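Local coordinates for periplasmic binding protein (Veillonella parvula, PDB 4MO9), which probably captures a solute, perhaps an iron-siderophore complex, in the periplasm and hands it to an ABC transporter in the membrane, at residues Y203-M208 with K290-E295; D234-D239 with K255-I260; I259-G264 with F327-K332. All coordinates share one frame; numbering follows the deposited sequence.

Overall arrangement
Three contacts in one lobe illustrate how helices and connections pack on a mostly parallel sheet. Contacts 1 and 3 are buried and use the neighbouring strands 201-206 and 259-263; the F292 ring packs beside I262, while M261 points to the helix 324-334, so successive residues of one strand serve helices on its two faces. Contact 2 is only partly buried: it joins the end of edge strand 234-235 to the connection entering strand 259-263, and Y203, from a segment of contact 1, packs against its I236 and P257. Chemistry follows place: a ring edge beside a glycine and a carboxylate in contact 1, aliphatic carbons in contact 2, selenomethionine against an aromatic edge and a leucine methyl in contact 3.

Contact 1 (Y203-M208 with K290-E295); sequences YLEVGM and KAFTTE
F292 meets G207 and E205 with the rim of its ring, and following this side chain outward from the helix 282-295 accounts for the whole contact. CB leaves the helix toward the strand, and CG stands anti to the carbonyl carbon (chi1 -81°), which sends the ring out to the strand end. Further along the ring, CE2 lies 4.2 Å from OE2 of E205 and equally far from CA of G207. At the tip, CZ sits 3.9 Å from G207 CA and 3.8 Å from G207 O. Both oxygens lie at the ring edge, near its plane, where they face the slightly positive C-H rim. With no side chain on G207, the ring can close directly on the backbone. Three partners hold the E205 carboxylate. Its OE1 accepts a 2.6 Å hydrogen bond from Y203 OH on the anti side, 32° out of the carboxylate plane, and forms a salt bridge with R296; OE2 takes the backbone N-H of G215. The helix 282-295 is that of a beta-alpha-beta crossover between parallel strands 259-263 and 310-313, and F292 reaches past I262 to the end of neighbouring strand 201-206.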
# COMPACT_ATOMS: atom_id res chain seq x y z
N TYR A 203 16.05 10.71 -5.10
CA TYR A 203 15.23 11.62 -4.32
C TYR A 203 13.77 11.17 -4.42
O TYR A 203 13.25 10.99 -5.53
CB TYR A 203 15.38 13.08 -4.77
CG TYR A 203 14.33 13.99 -4.18
CD1 TYR A 203 14.16 14.07 -2.80
CD2 TYR A 203 13.49 14.74 -4.99
CE1 TYR A 203 13.18 14.87 -2.24
CE2 TYR A 203 12.50 15.55 -4.44
CZ TYR A 203 12.36 15.61 -3.06
OH TYR A 203 11.39 16.41 -2.50
N LEU A 204 13.13 10.97 -3.27
CA LEU A 204 11.76 10.44 -3.21
C LEU A 204 10.82 11.51 -2.67
O LEU A 204 11.14 12.16 -1.67
CB LEU A 204 11.70 9.23 -2.28
CG LEU A 204 12.61 8.03 -2.55
CD1 LEU A 204 12.58 7.06 -1.36
CD2 LEU A 204 12.17 7.30 -3.80
N GLU A 205 9.68 11.70 -3.31
CA GLU A 205 8.74 12.71 -2.81
C GLU A 205 7.30 12.28 -3.09
O GLU A 205 7.00 11.81 -4.19
CB GLU A 205 9.00 14.09 -3.43
CG GLU A 205 8.11 15.20 -2.83
CD GLU A 205 8.18 16.53 -3.58
OE1 GLU A 205 9.28 16.94 -4.01
OE2 GLU A 205 7.11 17.18 -3.73
N VAL A 206 6.44 12.44 -2.08
CA VAL A 206 5.00 12.29 -2.29
C VAL A 206 4.52 13.55 -3.00
O VAL A 206 4.64 14.66 -2.46
CB VAL A 206 4.24 12.12 -0.96
CG1 VAL A 206 2.79 11.70 -1.23
CG2 VAL A 206 4.92 11.07 -0.10
N GLY A 207 4.01 13.40 -4.22
CA GLY A 207 3.64 14.56 -5.01
C GLY A 207 2.25 15.10 -4.75
O GLY A 207 1.55 15.50 -5.68
N MSE A 208 1.86 15.15 -3.47
CA MSE A 208 0.50 15.51 -3.08
C MSE A 208 0.23 17.01 -3.19
O MSE A 208 -0.93 17.43 -3.33
CB MSE A 208 0.23 15.05 -1.65
CG MSE A 208 -1.13 15.47 -1.10
SE MSE A 208 -1.43 14.72 0.68
CE MSE A 208 0.05 15.58 1.61
N LYS A 290 5.77 16.06 -15.65
CA LYS A 290 6.65 17.02 -16.30
C LYS A 290 6.60 18.40 -15.63
O LYS A 290 7.63 19.08 -15.52
CB LYS A 290 6.33 17.14 -17.80
CG LYS A 290 7.05 18.28 -18.50
CD LYS A 290 6.80 18.27 -20.00
CE LYS A 290 7.59 19.38 -20.67
NZ LYS A 290 7.40 19.38 -22.15
N ALA A 291 5.42 18.80 -15.16
CA ALA A 291 5.28 20.10 -14.52
C ALA A 291 6.16 20.26 -13.27
O ALA A 291 6.64 21.37 -12.99
CB ALA A 291 3.82 20.39 -14.19
N PHE A 292 6.36 19.17 -12.53
CA PHE A 292 7.29 19.17 -11.41
C PHE A 292 8.68 19.63 -11.84
O PHE A 292 9.32 20.42 -11.14
CB PHE A 292 7.38 17.78 -10.77
CG PHE A 292 6.26 17.47 -9.82
CD1 PHE A 292 5.03 17.02 -10.29
CD2 PHE A 292 6.44 17.63 -8.45
CE1 PHE A 292 4.00 16.75 -9.42
CE2 PHE A 292 5.40 17.35 -7.57
CZ PHE A 292 4.18 16.91 -8.05
N THR A 293 9.14 19.16 -13.00
CA THR A 293 10.49 19.46 -13.49
C THR A 293 10.61 20.84 -14.17
O THR A 293 11.71 21.41 -14.27
CB THR A 293 10.97 18.35 -14.46
OG1 THR A 293 10.22 18.39 -15.68
CG2 THR A 293 10.78 16.99 -13.81
N THR A 294 9.48 21.38 -14.62
CA THR A 294 9.49 22.67 -15.32
C THR A 294 9.14 23.86 -14.42
O THR A 294 9.55 24.98 -14.70
CB THR A 294 8.58 22.66 -16.58
OG1 THR A 294 7.21 22.48 -16.20
CG2 THR A 294 8.99 21.55 -17.54
N GLU A 295 8.37 23.62 -13.37
CA GLU A 295 7.92 24.71 -12.51
C GLU A 295 8.87 24.97 -11.34
O GLU A 295 8.85 26.05 -10.73
CB GLU A 295 6.48 24.49 -12.00
CG GLU A 295 5.40 24.32 -13.09
CD GLU A 295 5.34 25.49 -14.07
OE1 GLU A 295 4.55 26.44 -13.84
OE2 GLU A 295 6.08 25.47 -15.08

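Contact 2 (D234-D239 with K255-I260); sequences DVITKD and KNPDII
I236 packs against K255 and P257 where a beta-alpha-beta crossover runs from edge strand 234-235 through the helix 249-255 to strand 259-263, with strand 201-206 lying between the two in the sheet. The two branches of I236 take different partners. Its longer branch and the K255 side chain run past one another in opposite senses, so that CD1 of I236 rests 3.7 Å from CB of K255 and 4.0 Å from its CG. The first torsion of I236 (chi1 72°) puts CG1 between the backbone N and the carbonyl carbon, and from there CD1 extends to the base of the lysine. K255 offers this aliphatic base while its chain bends at chi2 (-55°) and again at chi4. Directly after it, N256 leaves the helix with a positive phi of 47°, and the chain turns through P257 into the strand. Y203 and F251 also pack against I236. A type I turn, closed by the 2.9 Å bond from K238 N to V235 O, carries I236 at its second position. The shorter branch meets the proline at a slant, with I236 CG2 4.1 Å from P257 CB.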
# COMPACT_ATOMS: atom_id res chain seq x y z
N ASP A 234 20.45 4.35 -2.99
CA ASP A 234 20.97 5.25 -1.97
C ASP A 234 20.01 6.43 -1.81
O ASP A 234 20.00 7.35 -2.64
CB ASP A 234 22.36 5.75 -2.37
CG ASP A 234 23.04 6.55 -1.27
OD1 ASP A 234 22.39 6.83 -0.24
OD2 ASP A 234 24.22 6.92 -1.44
N VAL A 235 19.19 6.40 -0.76
CA VAL A 235 18.21 7.46 -0.52
C VAL A 235 18.88 8.76 -0.04
O VAL A 235 19.36 8.84 1.09
CB VAL A 235 17.16 6.99 0.51
CG1 VAL A 235 16.12 8.07 0.75
CG2 VAL A 235 16.48 5.70 0.04
N ILE A 236 18.90 9.79 -0.89
CA ILE A 236 19.69 10.99 -0.58
C ILE A 236 19.25 11.70 0.71
O ILE A 236 20.03 12.45 1.31
CB ILE A 236 19.72 12.03 -1.75
CG1 ILE A 236 18.37 12.73 -1.92
CG2 ILE A 236 20.20 11.37 -3.06
CD1 ILE A 236 18.42 13.96 -2.85
N THR A 237 18.01 11.47 1.12
CA THR A 237 17.45 12.11 2.30
C THR A 237 17.58 11.26 3.57
O THR A 237 17.13 11.69 4.64
CB THR A 237 15.95 12.45 2.09
OG1 THR A 237 15.29 11.34 1.48
CG2 THR A 237 15.79 13.69 1.21
N LYS A 238 18.18 10.08 3.46
CA LYS A 238 18.24 9.11 4.57
C LYS A 238 18.75 9.68 5.91
O LYS A 238 18.32 9.23 6.98
CB LYS A 238 19.05 7.86 4.18
CG LYS A 238 20.55 8.09 4.06
CD LYS A 238 21.23 6.97 3.27
CE LYS A 238 22.72 7.26 3.10
NZ LYS A 238 23.34 6.50 1.97
N ASP A 239 19.65 10.66 5.86
CA ASP A 239 20.22 11.25 7.08
C ASP A 239 19.53 12.55 7.52
O ASP A 239 19.62 12.93 8.69
CB ASP A 239 21.72 11.52 6.90
CG ASP A 239 22.55 10.26 6.91
OD1 ASP A 239 22.21 9.32 7.67
OD2 ASP A 239 23.55 10.21 6.16
N LYS A 255 22.50 17.86 -4.05
CA LYS A 255 22.74 16.43 -4.16
C LYS A 255 22.74 15.95 -5.61
O LYS A 255 23.46 15.02 -5.95
CB LYS A 255 21.70 15.63 -3.36
CG LYS A 255 21.92 15.68 -1.85
CD LYS A 255 23.33 15.23 -1.50
CE LYS A 255 23.49 15.03 0.01
NZ LYS A 255 23.23 16.29 0.75
N ASN A 256 21.93 16.60 -6.45
CA ASN A 256 21.81 16.24 -7.86
C ASN A 256 21.65 14.73 -8.05
O ASN A 256 22.53 14.07 -8.58
CB ASN A 256 23.03 16.75 -8.65
CG ASN A 256 22.79 16.79 -10.15
OD1 ASN A 256 21.64 16.82 -10.61
ND2 ASN A 256 23.87 16.80 -10.92
N PRO A 257 20.52 14.18 -7.59
CA PRO A 257 20.39 12.72 -7.54
C PRO A 257 20.34 12.06 -8.92
O PRO A 257 19.92 12.70 -9.89
CB PRO A 257 19.06 12.52 -6.80
CG PRO A 257 18.27 13.76 -7.12
CD PRO A 257 19.29 14.88 -7.17
N ASP A 258 20.78 10.80 -9.00
CA ASP A 258 20.71 10.03 -10.24
C ASP A 258 19.26 9.86 -10.71
O ASP A 258 18.98 9.87 -11.91
CB ASP A 258 21.33 8.64 -10.06
CG ASP A 258 22.84 8.70 -9.84
OD1 ASP A 258 23.53 9.50 -10.51
OD2 ASP A 258 23.34 7.91 -9.00
N ILE A 259 18.35 9.69 -9.75
CA ILE A 259 16.97 9.34 -10.03
C ILE A 259 16.03 10.17 -9.15
O ILE A 259 16.36 10.47 -8.00
CB ILE A 259 16.74 7.81 -9.80
CG1 ILE A 259 17.57 7.00 -10.81
CG2 ILE A 259 15.26 7.42 -9.86
CD1 ILE A 259 17.64 5.51 -10.50
N ILE A 260 14.89 10.58 -9.70
CA ILE A 260 13.84 11.26 -8.93
C ILE A 260 12.57 10.44 -9.10
O ILE A 260 12.26 10.01 -10.22
CB ILE A 260 13.59 12.70 -9.45
CG1 ILE A 260 14.75 13.65 -9.10
CG2 ILE A 260 12.28 13.27 -8.88
CD1 ILE A 260 14.64 15.05 -9.78

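Contact 3 (I259-G264 with F327-K332); sequences IIMIMG and FEYLAK
M261, on the strand 259-263, and L330, on the helix 324-334, mark the closest approach of the two backbones, with their CA atoms 9.5 Å apart, and side chains bridge this gap. M261, a selenomethionine, does most of the bridging. Its CG lies anti to the backbone N (chi1 -165°) and the next bond is also extended, so the chain reaches straight out from the sheet; a bend at the last torsion (chi3 -52°) then turns CE aside. There it meets L330, whose side chain crosses that of M261 at nearly a right angle. A single methyl of the leucine receives both end atoms: CD2 of L330 is 3.5 Å from CE of M261 and 3.7 Å from its SE. The strand and helix belong to the C-terminal of the two alpha/beta lobes of a TroA-like binding protein, in which a long helix, here 171-194, joins the two lobes. That helix lies against the same helix 324-334 through residues such as F327 and A331. The second partner of the selenium is Y329, giving a Met-aromatic contact at the ring edge. SE of M261 is 4.0 Å from CE1 of Y329 and 5.3 Å from the ring centroid, lying 81° off the ring normal; the side chains pass each other in opposite directions, and the selenium faces the C-H rim. The tyrosine ring has further neighbours: it stacks with F365 and touches Y311 and A313 of strand 310-313, and its hydroxyl makes a weak hydrogen bond to the backbone N of M366. L330 also packs on L227 of the helix 224-230 and on A231, and Y311 touches M261 from the adjacent strand.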
# COMPACT_ATOMS: atom_id res chain seq x y z
N ILE A 259 18.35 9.69 -9.75
CA ILE A 259 16.97 9.34 -10.03
C ILE A 259 16.03 10.17 -9.15
O ILE A 259 16.36 10.47 -8.00
CB ILE A 259 16.74 7.81 -9.80
CG1 ILE A 259 17.57 7.00 -10.81
CG2 ILE A 259 15.26 7.42 -9.86
CD1 ILE A 259 17.64 5.51 -10.50
N ILE A 260 14.89 10.58 -9.70
CA ILE A 260 13.84 11.26 -8.93
C ILE A 260 12.57 10.44 -9.10
O ILE A 260 12.26 10.01 -10.22
CB ILE A 260 13.59 12.70 -9.45
CG1 ILE A 260 14.75 13.65 -9.10
CG2 ILE A 260 12.28 13.27 -8.88
CD1 ILE A 260 14.64 15.05 -9.78
N MSE A 261 11.85 10.19 -8.01
CA MSE A 261 10.56 9.52 -8.12
C MSE A 261 9.53 10.31 -7.33
O MSE A 261 9.70 10.53 -6.12
CB MSE A 261 10.65 8.08 -7.63
CG MSE A 261 9.45 7.24 -8.04
SE MSE A 261 9.55 5.40 -7.39
CE MSE A 261 11.35 5.02 -8.09
N ILE A 262 8.48 10.76 -8.02
CA ILE A 262 7.40 11.53 -7.40
C ILE A 262 6.16 10.65 -7.25
O ILE A 262 5.62 10.18 -8.25
CB ILE A 262 7.00 12.75 -8.26
CG1 ILE A 262 8.23 13.59 -8.63
CG2 ILE A 262 5.94 13.59 -7.54
CD1 ILE A 262 8.90 14.26 -7.44
N MSE A 263 5.69 10.43 -6.02
CA MSE A 263 4.56 9.51 -5.83
C MSE A 263 3.22 10.16 -6.21
O MSE A 263 2.96 11.33 -5.88
CB MSE A 263 4.54 8.97 -4.39
CG MSE A 263 5.89 8.42 -3.92
SE MSE A 263 6.74 7.15 -5.15
CE MSE A 263 8.51 7.25 -4.35
N GLY A 264 2.38 9.42 -6.93
CA GLY A 264 1.09 9.91 -7.34
C GLY A 264 -0.06 9.16 -6.69
O GLY A 264 0.11 8.05 -6.17
N PHE A 327 8.01 -3.53 -5.07
CA PHE A 327 9.37 -4.07 -4.95
C PHE A 327 9.98 -4.21 -6.34
O PHE A 327 11.13 -3.82 -6.57
CB PHE A 327 9.36 -5.44 -4.25
CG PHE A 327 9.32 -5.37 -2.74
CD1 PHE A 327 8.11 -5.26 -2.06
CD2 PHE A 327 10.49 -5.47 -1.99
CE1 PHE A 327 8.06 -5.22 -0.67
CE2 PHE A 327 10.46 -5.43 -0.58
CZ PHE A 327 9.23 -5.31 0.08
N GLU A 328 9.21 -4.76 -7.28
CA GLU A 328 9.67 -4.94 -8.65
C GLU A 328 9.92 -3.61 -9.36
O GLU A 328 10.93 -3.44 -10.05
CB GLU A 328 8.66 -5.77 -9.45
CG GLU A 328 8.56 -7.23 -9.01
CD GLU A 328 7.65 -8.03 -9.93
OE1 GLU A 328 6.69 -7.43 -10.46
OE2 GLU A 328 7.91 -9.24 -10.13
N TYR A 329 9.00 -2.66 -9.19
CA TYR A 329 9.14 -1.35 -9.85
C TYR A 329 10.38 -0.61 -9.39
O TYR A 329 11.09 -0.00 -10.19
CB TYR A 329 7.91 -0.49 -9.59
CG TYR A 329 7.93 0.81 -10.37
CD1 TYR A 329 8.12 2.03 -9.74
CD2 TYR A 329 7.77 0.81 -11.75
CE1 TYR A 329 8.14 3.22 -10.46
CE2 TYR A 329 7.79 1.99 -12.49
CZ TYR A 329 7.98 3.19 -11.84
OH TYR A 329 7.99 4.36 -12.58
N LEU A 330 10.65 -0.65 -8.09
CA LEU A 330 11.80 0.07 -7.56
C LEU A 330 13.10 -0.57 -8.05
O LEU A 330 14.00 0.13 -8.52
CB LEU A 330 11.78 0.12 -6.03
CG LEU A 330 10.71 1.00 -5.40
CD1 LEU A 330 10.62 0.70 -3.90
CD2 LEU A 330 11.02 2.48 -5.64
N ALA A 331 13.19 -1.89 -7.98
CA ALA A 331 14.41 -2.59 -8.39
C ALA A 331 14.68 -2.47 -9.88
O ALA A 331 15.83 -2.26 -10.32
CB ALA A 331 14.33 -4.06 -7.98
N LYS A 332 13.62 -2.58 -10.67
CA LYS A 332 13.72 -2.42 -12.13
C LYS A 332 14.07 -0.98 -12.52
O LYS A 332 14.77 -0.75 -13.52
CB LYS A 332 12.43 -2.89 -12.81
CG LYS A 332 12.40 -2.79 -14.33
CD LYS A 332 11.05 -3.32 -14.85
CE LYS A 332 11.00 -3.42 -16.37
NZ LYS A 332 11.73 -4.60 -16.91